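Local coordinates for protein anaphase-promoting complex subunit cut9 (Schizosaccharomyces pombe, PDB 2XPI) that forms part of the anaphase-promoting complex/cyclosome, a ubiquitin ligase that controls mitosis and G1, where its repeats mediate homodimerization and bind hcn1, at residues 175-180 with 197-202; 156-161 with 203-208; 209-214 with 221-226; 143-146 with 151-154. All blocks are in the same frame, centred on the assembly; numbering follows the deposited sequence.

Contact 1: 175-180 with 197-202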
loop_
_atom_site.group_PDB
_atom_site.type_symbol
_atom_site.label_atom_id
_atom_site.label_comp_id
_atom_site.label_asym_id
_atom_site.label_seq_id
_atom_site.Cartn_x
_atom_site.Cartn_y
_atom_site.Cartn_z
ATOM N N GLU A 175 -22.285 9.427 16.688
ATOM C CA GLU A 175 -22.370 8.070 17.241
ATOM C C GLU A 175 -23.547 7.299 16.658
ATOM O O GLU A 175 -23.621 6.072 16.748
ATOM C CB GLU A 175 -22.482 8.119 18.764
ATOM C CG GLU A 175 -21.370 8.910 19.444
ATOM C CD GLU A 175 -21.021 8.367 20.824
ATOM O OE1 GLU A 175 -20.781 9.183 21.746
ATOM O OE2 GLU A 175 -20.988 7.122 20.988
ATOM N N THR A 176 -24.470 8.045 16.064
ATOM C CA THR A 176 -25.570 7.476 15.308
ATOM C C THR A 176 -25.874 8.388 14.115
ATOM O O THR A 176 -25.449 9.545 14.075
ATOM C CB THR A 176 -26.814 7.349 16.174
ATOM O OG1 THR A 176 -27.307 8.657 16.478
ATOM C CG2 THR A 176 -26.489 6.606 17.473
ATOM N N ASN A 177 -26.605 7.854 13.144
ATOM C CA ASN A 177 -26.965 8.586 11.934
ATOM C C ASN A 177 -27.588 9.961 12.199
ATOM O O ASN A 177 -28.731 10.041 12.650
ATOM C CB ASN A 177 -27.940 7.737 11.116
ATOM C CG ASN A 177 -28.309 8.374 9.793
ATOM O OD1 ASN A 177 -27.672 9.328 9.359
ATOM N ND2 ASN A 177 -29.340 7.843 9.138
ATOM N N PRO A 178 -26.853 11.047 11.891
ATOM C CA PRO A 178 -27.362 12.420 12.039
ATOM C C PRO A 178 -28.549 12.727 11.125
ATOM O O PRO A 178 -29.432 13.483 11.531
ATOM C CB PRO A 178 -26.171 13.292 11.630
ATOM C CG PRO A 178 -24.993 12.422 11.757
ATOM C CD PRO A 178 -25.464 11.041 11.409
ATOM N N PHE A 179 -28.561 12.163 9.918
ATOM C CA PHE A 179 -29.654 12.392 8.975
ATOM C C PHE A 179 -30.844 11.478 9.254
ATOM O O PHE A 179 -31.539 11.056 8.331
ATOM C CB PHE A 179 -29.173 12.219 7.531
ATOM C CG PHE A 179 -27.844 12.871 7.248
ATOM C CD1 PHE A 179 -27.755 14.241 7.045
ATOM C CD2 PHE A 179 -26.682 12.110 7.178
ATOM C CE1 PHE A 179 -26.530 14.842 6.789
ATOM C CE2 PHE A 179 -25.454 12.700 6.922
ATOM C CZ PHE A 179 -25.375 14.070 6.727
ATOM N N ARG A 180 -31.065 11.176 10.532
ATOM C CA ARG A 180 -32.193 10.353 10.982
ATOM C C ARG A 180 -31.902 8.853 10.897
ATOM O O ARG A 180 -32.409 8.064 11.702
ATOM C CB ARG A 180 -33.482 10.704 10.227
ATOM N N LYS A 197 -25.658 6.611 -1.791
ATOM C CA LYS A 197 -25.928 7.858 -1.072
ATOM C C LYS A 197 -24.863 8.034 -0.028
ATOM O O LYS A 197 -24.603 7.126 0.728
ATOM C CB LYS A 197 -27.291 7.827 -0.398
ATOM C CG LYS A 197 -28.454 7.724 -1.354
ATOM C CD LYS A 197 -29.730 8.091 -0.654
ATOM C CE LYS A 197 -30.896 8.046 -1.619
ATOM N NZ LYS A 197 -32.099 8.731 -1.054
ATOM N N LEU A 198 -24.228 9.196 0.012
ATOM C CA LEU A 198 -23.175 9.417 0.989
ATOM C C LEU A 198 -23.691 9.179 2.418
ATOM O O LEU A 198 -22.926 8.804 3.319
ATOM C CB LEU A 198 -22.551 10.804 0.817
ATOM C CG LEU A 198 -21.544 10.925 -0.332
ATOM C CD1 LEU A 198 -21.131 12.375 -0.571
ATOM C CD2 LEU A 198 -20.314 10.054 -0.072
ATOM N N GLU A 199 -24.988 9.370 2.627
ATOM C CA GLU A 199 -25.580 9.018 3.911
ATOM C C GLU A 199 -25.332 7.534 4.233
ATOM O O GLU A 199 -25.012 7.179 5.370
ATOM C CB GLU A 199 -27.081 9.308 3.927
ATOM C CG GLU A 199 -27.738 8.967 5.266
ATOM C CD GLU A 199 -29.239 9.198 5.275
ATOM O OE1 GLU A 199 -29.776 9.735 4.274
ATOM O OE2 GLU A 199 -29.884 8.839 6.287
ATOM N N ALA A 200 -25.479 6.662 3.236
ATOM C CA ALA A 200 -25.245 5.251 3.460
ATOM C C ALA A 200 -23.796 5.031 3.838
ATOM O O ALA A 200 -23.492 4.425 4.875
ATOM C CB ALA A 200 -25.578 4.476 2.252
ATOM N N SER A 201 -22.901 5.554 3.008
ATOM C CA SER A 201 -21.466 5.352 3.162
ATOM C C SER A 201 -20.941 5.777 4.521
ATOM O O SER A 201 -20.014 5.170 5.058
ATOM C CB SER A 201 -20.708 6.087 2.052
ATOM O OG SER A 201 -21.077 5.570 0.776
ATOM N N MET A 202 -21.523 6.820 5.091
ATOM C CA MET A 202 -21.078 7.257 6.405
ATOM C C MET A 202 -21.572 6.339 7.557
ATOM O O MET A 202 -20.898 6.209 8.583
ATOM C CB MET A 202 -21.432 8.734 6.632
ATOM C CG MET A 202 -20.689 9.678 5.698
ATOM S SD MET A 202 -20.822 11.414 6.176
ATOM C CE MET A 202 -22.392 11.894 5.480
#
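N177 and E199 meet through a nearly straight hydrogen bond that shows how a loop can be pinned to a helix by crossed polar side chains. N177 ND2 donates to E199 OE2 at 3.1 Å, with an N-H...O angle of 169°. The acceptor lies in the plane of the amide and receives the bond on its anti lone pair, the one turned away from OE1. The two side chains cross at about a right angle, and their flat ends are twisted 48° apart. E199 reaches this far because CG stands anti to its backbone N (chi1 -179°) and the chain beyond stays extended. F179 runs past E199 in the opposite direction, laying ring atom CD2 3.8 Å from E199 CG. Farther along the ring, the methyl CE of M202 comes in at the edge, close to the ring plane, 3.5 Å from F179 CE2. The loop braces itself as well: N177 OD1 takes a weak bond from F179 N, an Asx turn within the type I turn from N177 to R180. E225 accepts a second bond from N177 ND2, while Q47 donates to E199 OE1, so each polar end is held by two bonds. Replacing E199 by an alanine would probably leave Q47 NE2 without its carboxylate mate and N177 held more loosely against the helix. N177 also belongs, with R206, to a site occupied by a gold(I) cyanide ion, and the loop lies against the first helix of the fourth tetratricopeptide repeat, beside that bound ion.

Contact 2: 156-161 with 203-208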
loop_
_atom_site.group_PDB
_atom_site.type_symbol
_atom_site.label_atom_id
_atom_site.label_comp_id
_atom_site.label_asym_id
_atom_site.label_seq_id
_atom_site.Cartn_x
_atom_site.Cartn_y
_atom_site.Cartn_z
ATOM N N ALA A 156 -12.833 12.723 5.038
ATOM C CA ALA A 156 -12.088 13.007 6.257
ATOM C C ALA A 156 -12.282 11.868 7.264
ATOM O O ALA A 156 -11.323 11.400 7.865
ATOM C CB ALA A 156 -12.496 14.341 6.858
ATOM N N ALA A 157 -13.522 11.424 7.433
ATOM C CA ALA A 157 -13.816 10.299 8.313
ATOM C C ALA A 157 -13.086 9.049 7.839
ATOM O O ALA A 157 -12.502 8.307 8.634
ATOM C CB ALA A 157 -15.325 10.039 8.367
ATOM N N PHE A 158 -13.138 8.815 6.533
ATOM C CA PHE A 158 -12.490 7.659 5.941
ATOM C C PHE A 158 -10.992 7.647 6.254
ATOM O O PHE A 158 -10.429 6.585 6.502
ATOM C CB PHE A 158 -12.719 7.678 4.447
ATOM C CG PHE A 158 -12.077 6.545 3.723
ATOM C CD1 PHE A 158 -10.720 6.573 3.431
ATOM C CD2 PHE A 158 -12.840 5.473 3.277
ATOM C CE1 PHE A 158 -10.122 5.529 2.743
ATOM C CE2 PHE A 158 -12.258 4.428 2.591
ATOM C CZ PHE A 158 -10.898 4.451 2.325
ATOM N N CYS A 159 -10.352 8.818 6.243
ATOM C CA CYS A 159 -8.920 8.915 6.526
ATOM C C CYS A 159 -8.657 8.676 7.990
ATOM O O CYS A 159 -7.644 8.091 8.367
ATOM C CB CYS A 159 -8.386 10.305 6.174
ATOM S SG CYS A 159 -8.288 10.641 4.404
ATOM N N LEU A 160 -9.572 9.167 8.816
ATOM C CA LEU A 160 -9.465 9.036 10.245
ATOM C C LEU A 160 -9.489 7.550 10.589
ATOM O O LEU A 160 -8.663 7.075 11.359
ATOM C CB LEU A 160 -10.593 9.808 10.922
ATOM C CG LEU A 160 -10.164 10.940 11.875
ATOM C CD1 LEU A 160 -8.718 11.375 11.651
ATOM C CD2 LEU A 160 -11.117 12.141 11.797
ATOM N N VAL A 161 -10.416 6.815 9.978
ATOM C CA VAL A 161 -10.469 5.367 10.126
ATOM C C VAL A 161 -9.176 4.684 9.658
ATOM O O VAL A 161 -8.687 3.762 10.319
ATOM C CB VAL A 161 -11.711 4.760 9.415
ATOM C CG1 VAL A 161 -11.507 3.272 9.119
ATOM C CG2 VAL A 161 -12.966 4.980 10.262
ATOM N N CYS A 203 -22.731 5.700 7.385
ATOM C CA CYS A 203 -23.199 4.704 8.362
ATOM C C CYS A 203 -22.311 3.479 8.280
ATOM O O CYS A 203 -22.085 2.813 9.284
ATOM C CB CYS A 203 -24.640 4.261 8.098
ATOM S SG CYS A 203 -25.941 5.447 8.511
ATOM N N TYR A 204 -21.830 3.176 7.074
ATOM C CA TYR A 204 -20.934 2.054 6.897
ATOM C C TYR A 204 -19.670 2.372 7.651
ATOM O O TYR A 204 -19.088 1.511 8.320
ATOM C CB TYR A 204 -20.610 1.825 5.421
ATOM C CG TYR A 204 -19.385 0.958 5.220
ATOM C CD1 TYR A 204 -19.439 -0.406 5.431
ATOM C CD2 TYR A 204 -18.168 1.514 4.840
ATOM C CE1 TYR A 204 -18.324 -1.194 5.262
ATOM C CE2 TYR A 204 -17.046 0.732 4.667
ATOM C CZ TYR A 204 -17.128 -0.618 4.879
ATOM O OH TYR A 204 -16.003 -1.408 4.710
ATOM N N LEU A 205 -19.249 3.626 7.544
ATOM C CA LEU A 205 -18.002 4.052 8.148
ATOM C C LEU A 205 -18.177 3.964 9.649
ATOM O O LEU A 205 -17.316 3.444 10.364
ATOM C CB LEU A 205 -17.678 5.475 7.729
ATOM C CG LEU A 205 -16.283 5.763 7.172
ATOM C CD1 LEU A 205 -15.736 4.623 6.322
ATOM C CD2 LEU A 205 -16.343 7.061 6.383
ATOM N N ARG A 206 -19.318 4.450 10.120
ATOM C CA ARG A 206 -19.648 4.352 11.535
ATOM C C ARG A 206 -19.677 2.898 11.994
ATOM O O ARG A 206 -19.300 2.593 13.120
ATOM C CB ARG A 206 -20.976 5.027 11.834
ATOM C CG ARG A 206 -20.851 6.048 12.925
ATOM C CD ARG A 206 -22.172 6.289 13.575
ATOM N NE ARG A 206 -23.183 6.262 12.549
ATOM C CZ ARG A 206 -23.314 7.193 11.617
ATOM N NH1 ARG A 206 -22.508 8.248 11.595
ATOM N NH2 ARG A 206 -24.266 7.069 10.711
ATOM N N GLY A 207 -20.124 2.007 11.118
ATOM C CA GLY A 207 -20.097 0.590 11.405
ATOM C C GLY A 207 -18.671 0.106 11.603
ATOM O O GLY A 207 -18.397 -0.644 12.537
ATOM N N GLN A 208 -17.760 0.540 10.728
ATOM C CA GLN A 208 -16.353 0.130 10.801
ATOM C C GLN A 208 -15.693 0.541 12.111
ATOM O O GLN A 208 -14.852 -0.180 12.653
ATOM C CB GLN A 208 -15.574 0.757 9.662
ATOM C CG GLN A 208 -15.840 0.138 8.321
ATOM C CD GLN A 208 -15.121 -1.173 8.160
ATOM O OE1 GLN A 208 -15.337 -2.108 8.918
ATOM N NE2 GLN A 208 -14.242 -1.243 7.171
#
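L205 projects one methyl, CD2, into the angle between A157 and F158, a small worked case of helices packing by a branched residue against a small one. L205 CD2 lies 3.7 Å from A157 CB, an approach consistent with the short alanine side chain. The same methyl also reaches the backbone of the next residue, 3.7 Å from F158 N, and comes within 4.2 Å of F158 CB. The other branch, CD1, approaches the F158 ring at an oblique slant. In F158, CG stands anti to the backbone N (chi1 179°), which leaves the ring beside L205 CD1. The backbones are close here, the CA atoms of F158 and L205 being 6.9 Å apart. The side chains meet by van der Waals packing alone. Within helix 198-212, Q208 CG rests over one face of the Y204 ring, 3.7 Å above its plane. Helix 150-162 opens the third tetratricopeptide repeat and helix 198-212 the fourth, so the contact joins the first helices of consecutive repeats. L173 of helix 166-173 touches both A157 and L205 and closes the junction, Y204 and Q208 of helix 198-212 pack on helix 234-242, and F158 reaches Q98 of the second subunit.

Contact 3: 209-214 with 221-226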
loop_
_atom_site.group_PDB
_atom_site.type_symbol
_atom_site.label_atom_id
_atom_site.label_comp_id
_atom_site.label_asym_id
_atom_site.label_seq_id
_atom_site.Cartn_x
_atom_site.Cartn_y
_atom_site.Cartn_z
ATOM N N VAL A 209 -16.056 1.725 12.596
ATOM C CA VAL A 209 -15.532 2.239 13.854
ATOM C C VAL A 209 -16.009 1.344 14.998
ATOM O O VAL A 209 -15.209 0.815 15.776
ATOM C CB VAL A 209 -15.999 3.705 14.113
ATOM C CG1 VAL A 209 -15.768 4.094 15.564
ATOM C CG2 VAL A 209 -15.296 4.671 13.182
ATOM N N TYR A 210 -17.325 1.171 15.091
ATOM C CA TYR A 210 -17.913 0.370 16.158
ATOM C C TYR A 210 -17.365 -1.049 16.210
ATOM O O TYR A 210 -17.247 -1.627 17.281
ATOM C CB TYR A 210 -19.431 0.370 16.054
ATOM C CG TYR A 210 -20.027 1.609 16.659
ATOM C CD1 TYR A 210 -19.554 2.100 17.868
ATOM C CD2 TYR A 210 -21.066 2.283 16.042
ATOM C CE1 TYR A 210 -20.086 3.221 18.433
ATOM C CE2 TYR A 210 -21.608 3.413 16.611
ATOM C CZ TYR A 210 -21.107 3.875 17.801
ATOM O OH TYR A 210 -21.637 4.998 18.375
ATOM N N THR A 211 -17.027 -1.608 15.054
ATOM C CA THR A 211 -16.397 -2.907 15.008
ATOM C C THR A 211 -15.051 -2.849 15.726
ATOM O O THR A 211 -14.698 -3.762 16.477
ATOM C CB THR A 211 -16.184 -3.348 13.564
ATOM O OG1 THR A 211 -17.454 -3.441 12.911
ATOM C CG2 THR A 211 -15.487 -4.692 13.508
ATOM N N ASN A 212 -14.306 -1.769 15.501
ATOM C CA ASN A 212 -12.976 -1.629 16.084
ATOM C C ASN A 212 -12.996 -1.264 17.549
ATOM O O ASN A 212 -11.997 -1.436 18.237
ATOM C CB ASN A 212 -12.131 -0.630 15.305
ATOM C CG ASN A 212 -11.606 -1.210 14.001
ATOM O OD1 ASN A 212 -10.714 -2.055 14.008
ATOM N ND2 ASN A 212 -12.165 -0.758 12.875
ATOM N N LEU A 213 -14.130 -0.763 18.030
ATOM C CA LEU A 213 -14.324 -0.541 19.462
ATOM C C LEU A 213 -15.002 -1.767 20.103
ATOM O O LEU A 213 -15.244 -1.828 21.320
ATOM C CB LEU A 213 -15.140 0.730 19.683
ATOM C CG LEU A 213 -14.487 1.973 19.073
ATOM C CD1 LEU A 213 -15.380 3.205 19.232
ATOM C CD2 LEU A 213 -13.094 2.218 19.655
ATOM N N SER A 214 -15.301 -2.746 19.258
ATOM C CA SER A 214 -15.916 -3.985 19.689
ATOM C C SER A 214 -17.310 -3.772 20.272
ATOM O O SER A 214 -17.712 -4.494 21.194
ATOM C CB SER A 214 -15.007 -4.709 20.680
ATOM O OG SER A 214 -13.703 -4.824 20.130
ATOM N N GLU A 221 -26.268 -2.554 13.890
ATOM C CA GLU A 221 -27.333 -1.586 13.638
ATOM C C GLU A 221 -26.829 -0.544 12.673
ATOM O O GLU A 221 -27.481 -0.223 11.678
ATOM C CB GLU A 221 -27.760 -0.887 14.931
ATOM C CG GLU A 221 -28.338 -1.816 15.961
ATOM C CD GLU A 221 -29.557 -2.543 15.438
ATOM O OE1 GLU A 221 -30.242 -1.991 14.543
ATOM O OE2 GLU A 221 -29.827 -3.666 15.923
ATOM N N CYS A 222 -25.654 -0.018 12.974
ATOM C CA CYS A 222 -25.130 1.080 12.186
ATOM C C CYS A 222 -24.789 0.595 10.698
ATOM O O CYS A 222 -24.944 1.361 9.742
ATOM C CB CYS A 222 -24.157 2.008 13.065
ATOM S SG CYS A 222 -24.952 2.427 14.903
ATOM N N TYR A 223 -24.489 -0.698 10.483
ATOM C CA TYR A 223 -24.395 -1.306 9.111
ATOM C C TYR A 223 -25.745 -1.673 8.469
ATOM O O TYR A 223 -25.870 -1.687 7.247
ATOM C CB TYR A 223 -23.627 -2.639 9.073
ATOM C CG TYR A 223 -22.130 -2.645 9.273
ATOM C CD1 TYR A 223 -21.307 -1.673 8.697
ATOM C CD2 TYR A 223 -21.525 -3.668 10.021
ATOM C CE1 TYR A 223 -19.923 -1.700 8.890
ATOM C CE2 TYR A 223 -20.164 -3.704 10.223
ATOM C CZ TYR A 223 -19.361 -2.713 9.658
ATOM O OH TYR A 223 -17.996 -2.758 9.846
ATOM N N LYS A 224 -26.718 -2.086 9.284
ATOM C CA LYS A 224 -28.083 -2.310 8.817
ATOM C C LYS A 224 -28.613 -0.991 8.243
ATOM O O LYS A 224 -29.325 -0.965 7.231
ATOM C CB LYS A 224 -28.990 -2.740 9.981
ATOM C CG LYS A 224 -29.208 -4.257 10.176
ATOM N N GLU A 225 -28.274 0.114 8.901
ATOM C CA GLU A 225 -28.803 1.389 8.475
ATOM C C GLU A 225 -28.321 1.784 7.093
ATOM O O GLU A 225 -29.109 2.296 6.290
ATOM C CB GLU A 225 -28.497 2.486 9.475
ATOM C CG GLU A 225 -29.769 3.176 9.849
ATOM C CD GLU A 225 -29.582 4.608 10.236
ATOM O OE1 GLU A 225 -30.522 5.404 9.987
ATOM O OE2 GLU A 225 -28.505 4.928 10.793
ATOM N N ALA A 226 -27.035 1.564 6.820
ATOM C CA ALA A 226 -26.496 1.816 5.493
ATOM C C ALA A 226 -27.385 1.165 4.435
ATOM O O ALA A 226 -27.847 1.833 3.502
ATOM C CB ALA A 226 -25.056 1.302 5.383
#
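Y210 and C222 make the sulfur-aromatic part of this interface. C222 SG approaches the ring obliquely, 5.0 Å from its centroid and 67° off the ring normal. Its nearest ring atom is Y210 CE2, at 3.9 Å, so the sulfur sits toward one side of the ring rather than above its middle. SG is placed there by a first torsion of -45°, which sets it anti to the carbonyl carbon of C222. The far end of the tyrosine is anchored by polar partners, Y210 OH bonding to E175 O and to R218. These are the two antiparallel helices of the fourth tetratricopeptide repeat, 198-212 and 216-229, packed as the helical hairpin from which such repeats are built; a Schellman motif at S214, with its positive phi, ends the first of them. Polar contact is made by T211 and Y223, whose side chains cross at about a right angle. T211 OG1 stands 3.2 Å from Y223 OH and 3.8 Å from Y223 CE2, at an oblique angle to the ring. T211 OG1 is hydrogen-bonded to G207 O, one turn back in its own helix, and Y223 OH makes a weak bond with Q208 OE1. A leucine in place of Y223 would probably cost Q208 this weak partner and open a gap beside T211. The Y223 side chain also packs against Q239 and L240 of helix 234-242.

Contact 4: 143-146 with 151-154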
loop_
_atom_site.group_PDB
_atom_site.type_symbol
_atom_site.label_atom_id
_atom_site.label_comp_id
_atom_site.label_asym_id
_atom_site.label_seq_id
_atom_site.Cartn_x
_atom_site.Cartn_y
_atom_site.Cartn_z
ATOM N N GLU A 143 -10.027 24.138 6.512
ATOM C CA GLU A 143 -11.004 25.208 6.303
ATOM C C GLU A 143 -12.369 24.885 6.902
ATOM O O GLU A 143 -13.355 25.560 6.609
ATOM C CB GLU A 143 -11.168 25.464 4.806
ATOM C CG GLU A 143 -11.714 26.828 4.467
ATOM C CD GLU A 143 -10.613 27.854 4.295
ATOM O OE1 GLU A 143 -9.476 27.441 3.977
ATOM O OE2 GLU A 143 -10.882 29.065 4.473
ATOM N N ASP A 144 -12.410 23.859 7.746
ATOM C CA ASP A 144 -13.664 23.264 8.199
ATOM C C ASP A 144 -14.537 22.803 7.005
ATOM O O ASP A 144 -15.772 22.848 7.038
ATOM C CB ASP A 144 -14.380 24.157 9.241
ATOM C CG ASP A 144 -15.542 24.947 8.666
ATOM O OD1 ASP A 144 -15.378 25.589 7.606
ATOM O OD2 ASP A 144 -16.624 24.937 9.296
ATOM N N LEU A 145 -13.847 22.340 5.960
ATOM C CA LEU A 145 -14.464 21.711 4.790
ATOM C C LEU A 145 -15.545 20.701 5.148
ATOM O O LEU A 145 -16.638 20.733 4.587
ATOM C CB LEU A 145 -13.408 20.987 3.951
ATOM C CG LEU A 145 -12.831 21.672 2.714
ATOM C CD1 LEU A 145 -13.929 22.393 1.949
ATOM C CD2 LEU A 145 -11.714 22.614 3.098
ATOM N N TYR A 146 -15.223 19.791 6.064
ATOM C CA TYR A 146 -16.128 18.692 6.420
ATOM C C TYR A 146 -17.513 19.199 6.804
ATOM O O TYR A 146 -18.487 18.448 6.764
ATOM C CB TYR A 146 -15.546 17.838 7.551
ATOM C CG TYR A 146 -15.113 18.651 8.738
ATOM C CD1 TYR A 146 -15.998 18.933 9.771
ATOM C CD2 TYR A 146 -13.826 19.154 8.818
ATOM C CE1 TYR A 146 -15.609 19.691 10.859
ATOM C CE2 TYR A 146 -13.425 19.912 9.895
ATOM C CZ TYR A 146 -14.320 20.179 10.915
ATOM O OH TYR A 146 -13.919 20.939 11.992
ATOM N N ALA A 151 -19.205 15.002 0.953
ATOM C CA ALA A 151 -18.113 14.229 0.394
ATOM C C ALA A 151 -16.866 14.451 1.235
ATOM O O ALA A 151 -16.126 13.513 1.527
ATOM C CB ALA A 151 -17.860 14.618 -1.050
ATOM N N CYS A 152 -16.636 15.696 1.630
ATOM C CA CYS A 152 -15.457 16.009 2.425
ATOM C C CYS A 152 -15.564 15.401 3.826
ATOM O O CYS A 152 -14.572 14.993 4.411
ATOM C CB CYS A 152 -15.232 17.522 2.488
ATOM S SG CYS A 152 -14.734 18.315 0.907
ATOM N N ARG A 153 -16.777 15.329 4.358
ATOM C CA ARG A 153 -17.009 14.674 5.642
ATOM C C ARG A 153 -16.760 13.167 5.521
ATOM O O ARG A 153 -16.033 12.574 6.322
ATOM C CB ARG A 153 -18.433 14.949 6.129
ATOM C CG ARG A 153 -18.677 14.575 7.562
ATOM C CD ARG A 153 -20.032 15.077 8.039
ATOM N NE ARG A 153 -19.920 15.672 9.370
ATOM C CZ ARG A 153 -19.871 16.978 9.611
ATOM N NH1 ARG A 153 -19.959 17.846 8.612
ATOM N NH2 ARG A 153 -19.749 17.419 10.855
ATOM N N TYR A 154 -17.365 12.545 4.519
ATOM C CA TYR A 154 -17.072 11.160 4.250
ATOM C C TYR A 154 -15.568 10.881 4.159
ATOM O O TYR A 154 -15.063 9.939 4.783
ATOM C CB TYR A 154 -17.735 10.711 2.960
ATOM C CG TYR A 154 -17.322 9.326 2.550
ATOM C CD1 TYR A 154 -17.804 8.210 3.234
ATOM C CD2 TYR A 154 -16.458 9.121 1.482
ATOM C CE1 TYR A 154 -17.427 6.921 2.873
ATOM C CE2 TYR A 154 -16.077 7.835 1.104
ATOM C CZ TYR A 154 -16.561 6.738 1.809
ATOM O OH TYR A 154 -16.204 5.460 1.445
#
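Y146 turns the edge of its ring to the guanidinium of R153, giving a compact example of a loop folded back on the helix it leads into. Ring atom CD1 of Y146 stands over one face of the guanidinium, 4.2 Å from R153 NH2, and the two planes are 75° apart. A chi1 of 52°, which sets the ring of Y146 between its backbone N and carbonyl carbon, helps to place it there. D144 C lies over one face of the Y146 ring, 4.1 Å above its plane. Nearer the backbone, Y146 CB lies 4.0 Å from R153 CA. Beside this pair L145 and C152 touch through their CB atoms, 4.2 Å apart, an apolar contact on the more buried side. The loop joins the second tetratricopeptide repeat to the third, and C152 and R153 lie in the first turn of the third repeat's first helix, 150-162. Farther out, R153 NE bonds to L172 O of helix 166-173, tying the guanidinium to the second helix of its own repeat, while N147 OD1 takes a weak bond from NH2. L145 is backed by P117 and A120 of helix 117-129, and F121 of that helix touches C152.

Helix 198-212 serves three of the four contacts in turn: its first turns receive the loop in contact 1, its middle meets the preceding repeat in contact 2, and its end pairs with its hairpin partner in contact 3. Contacts 1 to 3 are mostly buried, whereas contact 4, only partly so, lies farthest from the chain's centre and shares helix 150-162 with contact 2. Chemistry follows place: contact 2, between helices, rests on apolar side chains; contact 3 mixes sulfur, ring and hydroxyl; the two loop contacts bring in an amide-carboxylate bond or a guanidinium. Contacts 1 and 3 are linked by two hydrogen bonds between their segments.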